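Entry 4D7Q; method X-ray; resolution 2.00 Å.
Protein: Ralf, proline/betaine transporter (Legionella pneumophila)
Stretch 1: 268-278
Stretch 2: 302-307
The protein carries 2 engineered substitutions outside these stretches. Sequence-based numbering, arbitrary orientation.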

# COMPACT_ATOMS: atom_id res chain seq x y z
N VAL A 268 -9.69 -12.24 0.17
CA VAL A 268 -10.38 -13.40 0.72
C VAL A 268 -10.34 -13.18 2.24
O VAL A 268 -9.25 -13.13 2.81
CB VAL A 268 -9.66 -14.72 0.36
CG1 VAL A 268 -10.47 -15.92 0.84
CG2 VAL A 268 -9.34 -14.82 -1.14
N ILE A 269 -11.51 -13.04 2.87
CA ILE A 269 -11.63 -12.85 4.31
C ILE A 269 -12.06 -14.18 4.88
O ILE A 269 -13.09 -14.72 4.49
CB ILE A 269 -12.59 -11.66 4.68
CG1 ILE A 269 -12.16 -10.30 3.98
CG2 ILE A 269 -12.74 -11.49 6.21
CD1 ILE A 269 -10.74 -9.75 4.30
N ILE A 270 -11.21 -14.74 5.76
CA ILE A 270 -11.43 -16.06 6.36
C ILE A 270 -11.55 -15.98 7.87
O ILE A 270 -10.66 -15.45 8.54
CB ILE A 270 -10.36 -17.09 5.91
CG1 ILE A 270 -10.27 -17.16 4.36
CG2 ILE A 270 -10.63 -18.48 6.51
CD1 ILE A 270 -9.14 -17.99 3.80
N LYS A 271 -12.65 -16.57 8.39
CA LYS A 271 -12.93 -16.63 9.81
C LYS A 271 -13.17 -18.06 10.22
O LYS A 271 -13.90 -18.78 9.53
CB LYS A 271 -14.11 -15.71 10.20
CG LYS A 271 -13.78 -14.22 10.02
CD LYS A 271 -14.96 -13.31 10.25
CE LYS A 271 -14.58 -11.87 9.97
NZ LYS A 271 -15.76 -11.03 9.62
N ASP A 272 -12.56 -18.48 11.32
CA ASP A 272 -12.81 -19.80 11.87
C ASP A 272 -13.81 -19.80 13.01
O ASP A 272 -14.40 -18.80 13.30
CB ASP A 272 -11.53 -20.54 12.22
CG ASP A 272 -10.72 -19.87 13.30
OD1 ASP A 272 -11.26 -19.26 14.21
OD2 ASP A 272 -9.51 -19.97 13.23
N GLU A 273 -13.97 -20.95 13.65
CA GLU A 273 -14.96 -21.14 14.72
C GLU A 273 -14.50 -20.56 16.08
O GLU A 273 -15.28 -20.41 16.98
CB GLU A 273 -15.37 -22.63 14.82
CG GLU A 273 -14.53 -23.62 14.02
CD GLU A 273 -15.27 -24.87 13.52
OE1 GLU A 273 -16.49 -25.01 13.77
OE2 GLU A 273 -14.62 -25.72 12.90
N LYS A 274 -13.23 -20.22 16.20
CA LYS A 274 -12.64 -19.67 17.41
C LYS A 274 -12.28 -18.18 17.34
O LYS A 274 -11.38 -17.71 17.99
CB LYS A 274 -11.42 -20.47 17.78
CG LYS A 274 -11.65 -21.97 17.81
CD LYS A 274 -12.88 -22.34 18.62
CE LYS A 274 -12.98 -21.57 19.90
NZ LYS A 274 -13.71 -22.34 20.91
N SER A 275 -13.02 -17.48 16.53
CA SER A 275 -12.93 -16.03 16.31
C SER A 275 -11.67 -15.54 15.57
O SER A 275 -11.47 -14.33 15.42
CB SER A 275 -13.23 -15.23 17.59
OG SER A 275 -14.60 -15.34 17.93
N GLY A 276 -10.87 -16.48 15.07
CA GLY A 276 -9.70 -16.18 14.27
C GLY A 276 -10.12 -15.55 12.96
O GLY A 276 -11.11 -15.98 12.35
N ALA A 277 -9.42 -14.47 12.54
CA ALA A 277 -9.71 -13.77 11.30
C ALA A 277 -8.42 -13.43 10.56
O ALA A 277 -7.43 -13.03 11.17
CB ALA A 277 -10.55 -12.52 11.55
N ALA A 278 -8.41 -13.67 9.24
CA ALA A 278 -7.23 -13.47 8.41
C ALA A 278 -7.60 -13.08 6.99
O ALA A 278 -8.68 -13.42 6.52
CB ALA A 278 -6.38 -14.74 8.40
N GLN A 302 -2.39 -12.08 6.05
CA GLN A 302 -2.22 -11.37 7.32
C GLN A 302 -3.30 -11.71 8.32
O GLN A 302 -4.45 -11.82 7.91
CB GLN A 302 -2.25 -9.83 7.11
CG GLN A 302 -1.13 -9.28 6.22
CD GLN A 302 -1.35 -7.83 5.83
OE1 GLN A 302 -2.38 -7.22 6.14
NE2 GLN A 302 -0.36 -7.22 5.16
N PRO A 303 -2.95 -11.77 9.64
CA PRO A 303 -4.01 -11.89 10.67
C PRO A 303 -4.80 -10.58 10.65
O PRO A 303 -4.22 -9.50 10.54
CB PRO A 303 -3.23 -12.05 11.99
CG PRO A 303 -1.88 -11.51 11.72
CD PRO A 303 -1.61 -11.61 10.25
N LEU A 304 -6.12 -10.67 10.69
CA LEU A 304 -6.96 -9.47 10.59
C LEU A 304 -7.14 -8.66 11.88
O LEU A 304 -7.58 -9.18 12.91
CB LEU A 304 -8.31 -9.85 9.96
CG LEU A 304 -9.10 -8.76 9.22
CD1 LEU A 304 -8.31 -8.19 8.02
CD2 LEU A 304 -10.43 -9.31 8.75
N ARG A 305 -6.80 -7.36 11.80
CA ARG A 305 -7.03 -6.40 12.89
C ARG A 305 -8.53 -6.10 12.85
O ARG A 305 -9.10 -5.93 11.77
CB ARG A 305 -6.24 -5.10 12.64
CG ARG A 305 -4.86 -5.07 13.28
CD ARG A 305 -4.19 -3.71 13.13
NE ARG A 305 -4.89 -2.66 13.88
CZ ARG A 305 -4.59 -2.28 15.12
NH1 ARG A 305 -3.60 -2.87 15.77
NH2 ARG A 305 -5.28 -1.31 15.71
N GLU A 306 -9.19 -6.12 14.02
CA GLU A 306 -10.65 -5.87 14.07
C GLU A 306 -11.00 -4.84 15.14
O GLU A 306 -10.39 -4.86 16.22
CB GLU A 306 -11.44 -7.18 14.27
CG GLU A 306 -11.41 -8.11 13.07
CD GLU A 306 -12.34 -9.30 13.15
OE1 GLU A 306 -11.92 -10.35 13.68
OE2 GLU A 306 -13.49 -9.19 12.66
N GLU A 307 -11.96 -3.94 14.82
CA GLU A 307 -12.45 -2.86 15.70
C GLU A 307 -11.32 -2.02 16.35
O GLU A 307 -11.34 -1.78 17.57

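Backbone pairing sets the arrangement. Residues 268-271 and 277-278 form a hairpin, held by Ile-270 N to Ala-278 O and Ala-278 N to Ile-270 O, both 3.0 Å. Its turn is braced by Asp-272, whose OD1 accepts hydrogen bonds from Lys-274 N (3.0 Å) and Gly-276 N (2.9 Å). Stretch 2 runs antiparallel along the second hairpin strand. Ala-278 and Pro-303 form a non-hydrogen-bonded pair, their CA atoms 4.2 Å apart, a site where the lack of an amide hydrogen on proline costs no bond across this pair. The one hydrogen bond between the stretches lies next to it: Leu-304 N donates to Ala-277 O at 2.7 Å, and the N-H...O angle of 171° is nearly linear. A CA-H...O contact from Ala-278 CA to Gln-302 O (3.3 Å, 124° at the hydrogen) supplements it.

Apolar packing centers on Leu-304, which points toward stretch 1. Its CB lies 3.8 Å from Ala-277 CB, and its CD2 reaches Ile-269 CG2 at 4.1 Å, so the leucine bridges both hairpin strands.

The charged side chains form no hydrogen bond or salt bridge across the stretches. Glu-306 OE1 comes within 3.3 Å of Ala-277 CB, a close van der Waals contact with a methyl group that can give it no hydrogen bond. Lys-271 NZ and Glu-306 OE2 are 4.2 Å apart, so opposite charges are near each other but beyond salt-bridge range.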